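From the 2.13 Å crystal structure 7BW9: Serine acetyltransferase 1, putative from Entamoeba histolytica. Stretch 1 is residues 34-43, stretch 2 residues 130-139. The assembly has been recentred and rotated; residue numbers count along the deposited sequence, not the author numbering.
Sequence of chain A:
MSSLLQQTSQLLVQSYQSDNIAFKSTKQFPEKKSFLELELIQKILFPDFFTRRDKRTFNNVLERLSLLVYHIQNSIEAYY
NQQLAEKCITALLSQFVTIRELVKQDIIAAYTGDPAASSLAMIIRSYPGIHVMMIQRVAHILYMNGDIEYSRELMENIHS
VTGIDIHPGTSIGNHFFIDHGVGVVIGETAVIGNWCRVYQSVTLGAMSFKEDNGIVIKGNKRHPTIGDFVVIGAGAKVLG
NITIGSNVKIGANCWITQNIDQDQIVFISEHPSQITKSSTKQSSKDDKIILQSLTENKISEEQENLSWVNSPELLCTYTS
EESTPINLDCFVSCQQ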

# COMPACT_ATOMS: atom_id res chain seq x y z
N SER A 34 -14.95 0.34 1.42
CA SER A 34 -13.71 0.66 0.72
C SER A 34 -13.89 1.95 -0.08
O SER A 34 -13.65 3.04 0.45
CB SER A 34 -13.28 -0.50 -0.19
OG SER A 34 -14.38 -1.03 -0.92
N PHE A 35 -14.27 1.84 -1.35
CA PHE A 35 -14.68 2.99 -2.14
C PHE A 35 -15.82 2.55 -3.04
O PHE A 35 -16.12 1.36 -3.16
CB PHE A 35 -13.51 3.60 -2.93
CG PHE A 35 -12.89 2.67 -3.92
CD1 PHE A 35 -11.84 1.83 -3.53
CD2 PHE A 35 -13.33 2.64 -5.23
CE1 PHE A 35 -11.25 0.96 -4.44
CE2 PHE A 35 -12.75 1.77 -6.15
CZ PHE A 35 -11.71 0.93 -5.76
N LEU A 36 -16.49 3.53 -3.66
CA LEU A 36 -17.83 3.26 -4.18
C LEU A 36 -17.82 2.12 -5.19
O LEU A 36 -18.56 1.14 -5.03
CB LEU A 36 -18.42 4.53 -4.80
CG LEU A 36 -19.91 4.41 -5.16
CD1 LEU A 36 -20.69 3.63 -4.09
CD2 LEU A 36 -20.52 5.80 -5.31
N GLU A 37 -16.96 2.19 -6.22
CA GLU A 37 -17.01 1.17 -7.27
C GLU A 37 -16.70 -0.22 -6.73
O GLU A 37 -17.34 -1.19 -7.13
CB GLU A 37 -16.06 1.52 -8.41
CG GLU A 37 -16.40 2.81 -9.12
CD GLU A 37 -15.63 3.98 -8.53
OE1 GLU A 37 -15.54 4.08 -7.29
OE2 GLU A 37 -15.11 4.79 -9.32
N LEU A 38 -15.75 -0.33 -5.79
CA LEU A 38 -15.41 -1.66 -5.26
C LEU A 38 -16.54 -2.23 -4.42
O LEU A 38 -16.93 -3.40 -4.57
CB LEU A 38 -14.12 -1.60 -4.45
CG LEU A 38 -13.78 -2.97 -3.84
CD1 LEU A 38 -13.59 -4.03 -4.94
CD2 LEU A 38 -12.58 -2.90 -2.91
N GLU A 39 -17.08 -1.42 -3.50
CA GLU A 39 -18.21 -1.88 -2.69
C GLU A 39 -19.35 -2.35 -3.58
O GLU A 39 -19.93 -3.43 -3.36
CB GLU A 39 -18.67 -0.77 -1.74
CG GLU A 39 -17.68 -0.40 -0.67
CD GLU A 39 -17.86 1.03 -0.17
OE1 GLU A 39 -18.98 1.57 -0.33
OE2 GLU A 39 -16.89 1.60 0.38
N LEU A 40 -19.67 -1.58 -4.61
CA LEU A 40 -20.80 -1.93 -5.47
C LEU A 40 -20.51 -3.17 -6.29
O LEU A 40 -21.36 -4.06 -6.40
CB LEU A 40 -21.15 -0.76 -6.39
CG LEU A 40 -21.94 0.35 -5.69
CD1 LEU A 40 -22.24 1.49 -6.66
CD2 LEU A 40 -23.23 -0.21 -5.08
N ILE A 41 -19.31 -3.25 -6.89
CA ILE A 41 -18.98 -4.42 -7.69
C ILE A 41 -19.01 -5.67 -6.83
O ILE A 41 -19.52 -6.72 -7.25
CB ILE A 41 -17.63 -4.21 -8.40
CG1 ILE A 41 -17.80 -3.18 -9.52
CG2 ILE A 41 -17.10 -5.50 -8.97
CD1 ILE A 41 -16.53 -2.52 -9.93
N GLN A 42 -18.53 -5.56 -5.60
CA GLN A 42 -18.55 -6.71 -4.69
C GLN A 42 -19.97 -7.19 -4.46
O GLN A 42 -20.26 -8.39 -4.53
CB GLN A 42 -17.90 -6.35 -3.36
CG GLN A 42 -16.36 -6.29 -3.41
CD GLN A 42 -15.77 -5.72 -2.12
OE1 GLN A 42 -16.42 -4.92 -1.42
NE2 GLN A 42 -14.57 -6.15 -1.79
N LYS A 43 -20.89 -6.25 -4.14
CA LYS A 43 -22.28 -6.61 -3.91
C LYS A 43 -22.94 -7.12 -5.18
O LYS A 43 -23.78 -8.03 -5.13
CB LYS A 43 -23.06 -5.40 -3.36
CG LYS A 43 -22.53 -4.85 -2.05
CD LYS A 43 -23.39 -3.69 -1.53
CE LYS A 43 -22.83 -3.15 -0.22
NZ LYS A 43 -23.83 -2.35 0.55
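Stretch 2, residues 130-139: IHVMMIQRVA

Stretch 2 is helical from Ile130 to Ala139, one piece of a longer helix, with backbone angles close to the alpha-helical norm and i to i+4 hydrogen bonds such as Gln136 N to Val132 O at 2.8 Å. It meets the opening turns of the helix that begins at Leu36, just after the N-cap residue Phe35. The two axes cross nearly at right angles, 97° between their N-to-C directions, and come within 10.1 Å of each other. A crossing this steep cannot be sustained along the helices: it makes one compact patch, 375 Å² counted over both sides, and the CA atoms are nearest at Leu38 with Ile135, 6.8 Å, and at Ile41 with Met134, 7.1 Å.

Two isoleucines carry the patch. Ile41 points its CA-to-CB bond toward stretch 2 and is the most covered residue of the contact. Its CD1 lies 3.8 Å from Ile135 CD1 and 4.0 Å from Val138 CG2, while its CG2 packs 4.0 Å from Met134 CB, so the two ends of one branched side chain reach different residues of the facing helix. Ile135 is nearly as well covered, though its CA-to-CB bond runs sideways; with chi1 and chi2 both m, the end of the chain comes nearer to stretch 1. There the single methyl CD1 serves several neighbours: besides Ile41 it sits 3.9 Å from Leu38 CD1, 4.4 Å from the backbone C of Glu37 and 4.4 Å from Phe35 CZ, approaching that ring obliquely.

Met134, third in area over the whole contact, points toward stretch 1, and with chi1 m and chi2 t its SD lies 3.9 Å from Gln42 CG; chi3, also t, sets only where CE goes. The aliphatic part of the glutamine thus prolongs the apolar surface, while its amide reaches His131: Gln42 NE2 is 3.3 Å from His131 NE2 and lies over one face of the imidazole. Leu38 also reaches this residue, its CD1 being 4.3 Å from His131 CB.

The spacing gives the rule. On stretch 2 the contacts come from His131, Met134, Ile135 and Val138, steps of three, one and three that keep one side of the helix against its partner; Leu38, Ile41 and Gln42 answer with steps of three and one. Between them, Val132 points away, and Met133 and Gln136 are out of reach. Close methyl packing concentrated on two isoleucines, with a polar pair at Gln42 and His131, is the pattern to read here.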

# COMPACT_ATOMS: atom_id res chain seq x y z
N ILE A 130 -7.99 -10.85 -5.63
CA ILE A 130 -9.32 -11.00 -6.20
C ILE A 130 -9.97 -9.64 -6.37
O ILE A 130 -10.58 -9.34 -7.40
CB ILE A 130 -10.19 -11.92 -5.31
CG1 ILE A 130 -9.62 -13.33 -5.26
CG2 ILE A 130 -11.62 -11.92 -5.78
CD1 ILE A 130 -9.46 -13.98 -6.61
N HIS A 131 -9.84 -8.77 -5.36
CA HIS A 131 -10.48 -7.46 -5.45
C HIS A 131 -9.88 -6.66 -6.59
O HIS A 131 -10.61 -5.95 -7.30
CB HIS A 131 -10.37 -6.70 -4.13
CG HIS A 131 -11.10 -7.36 -3.00
ND1 HIS A 131 -10.86 -7.08 -1.67
CD2 HIS A 131 -12.07 -8.31 -3.01
CE1 HIS A 131 -11.64 -7.82 -0.91
NE2 HIS A 131 -12.39 -8.58 -1.70
N VAL A 132 -8.57 -6.77 -6.81
CA VAL A 132 -7.98 -5.98 -7.89
C VAL A 132 -8.49 -6.46 -9.24
O VAL A 132 -8.66 -5.66 -10.17
CB VAL A 132 -6.44 -5.99 -7.80
CG1 VAL A 132 -5.86 -7.32 -8.29
CG2 VAL A 132 -5.85 -4.85 -8.62
N MET A 133 -8.77 -7.76 -9.37
CA MET A 133 -9.25 -8.29 -10.64
C MET A 133 -10.73 -7.99 -10.88
O MET A 133 -11.13 -7.76 -12.02
CB MET A 133 -8.99 -9.80 -10.71
CG MET A 133 -7.49 -10.12 -10.93
SD MET A 133 -6.70 -9.11 -12.21
CE MET A 133 -7.69 -9.62 -13.63
N MET A 134 -11.55 -7.95 -9.82
CA MET A 134 -12.90 -7.39 -9.95
C MET A 134 -12.85 -6.01 -10.60
O MET A 134 -13.58 -5.72 -11.55
CB MET A 134 -13.58 -7.29 -8.59
CG MET A 134 -13.75 -8.60 -7.83
SD MET A 134 -14.68 -8.28 -6.31
CE MET A 134 -14.94 -9.94 -5.67
N ILE A 135 -11.97 -5.13 -10.11
CA ILE A 135 -11.85 -3.80 -10.69
C ILE A 135 -11.23 -3.86 -12.08
O ILE A 135 -11.70 -3.18 -13.01
CB ILE A 135 -11.05 -2.88 -9.76
CG1 ILE A 135 -11.69 -2.87 -8.37
CG2 ILE A 135 -10.97 -1.46 -10.32
CD1 ILE A 135 -13.12 -2.28 -8.35
N GLN A 136 -10.16 -4.65 -12.26
CA GLN A 136 -9.41 -4.62 -13.52
C GLN A 136 -10.26 -5.10 -14.68
O GLN A 136 -10.21 -4.52 -15.77
CB GLN A 136 -8.13 -5.45 -13.42
CG GLN A 136 -7.03 -5.02 -14.45
CD GLN A 136 -7.22 -5.64 -15.83
OE1 GLN A 136 -7.84 -6.69 -15.95
NE2 GLN A 136 -6.71 -4.98 -16.87
N ARG A 137 -11.02 -6.18 -14.49
CA ARG A 137 -11.85 -6.69 -15.57
C ARG A 137 -12.95 -5.70 -15.95
O ARG A 137 -13.32 -5.62 -17.13
CB ARG A 137 -12.40 -8.06 -15.17
CG ARG A 137 -11.26 -9.06 -14.92
CD ARG A 137 -11.69 -10.49 -15.07
NE ARG A 137 -10.66 -11.46 -14.69
CZ ARG A 137 -9.66 -11.85 -15.49
NH1 ARG A 137 -9.53 -11.34 -16.70
NH2 ARG A 137 -8.79 -12.77 -15.07
N VAL A 138 -13.45 -4.92 -14.99
CA VAL A 138 -14.36 -3.83 -15.33
C VAL A 138 -13.62 -2.75 -16.09
O VAL A 138 -14.03 -2.34 -17.19
CB VAL A 138 -15.02 -3.26 -14.06
CG1 VAL A 138 -15.64 -1.92 -14.37
CG2 VAL A 138 -16.04 -4.25 -13.51
N ALA A 139 -12.51 -2.26 -15.52
CA ALA A 139 -11.78 -1.14 -16.10
C ALA A 139 -11.33 -1.45 -17.52
O ALA A 139 -11.30 -0.57 -18.38
CB ALA A 139 -10.55 -0.80 -15.25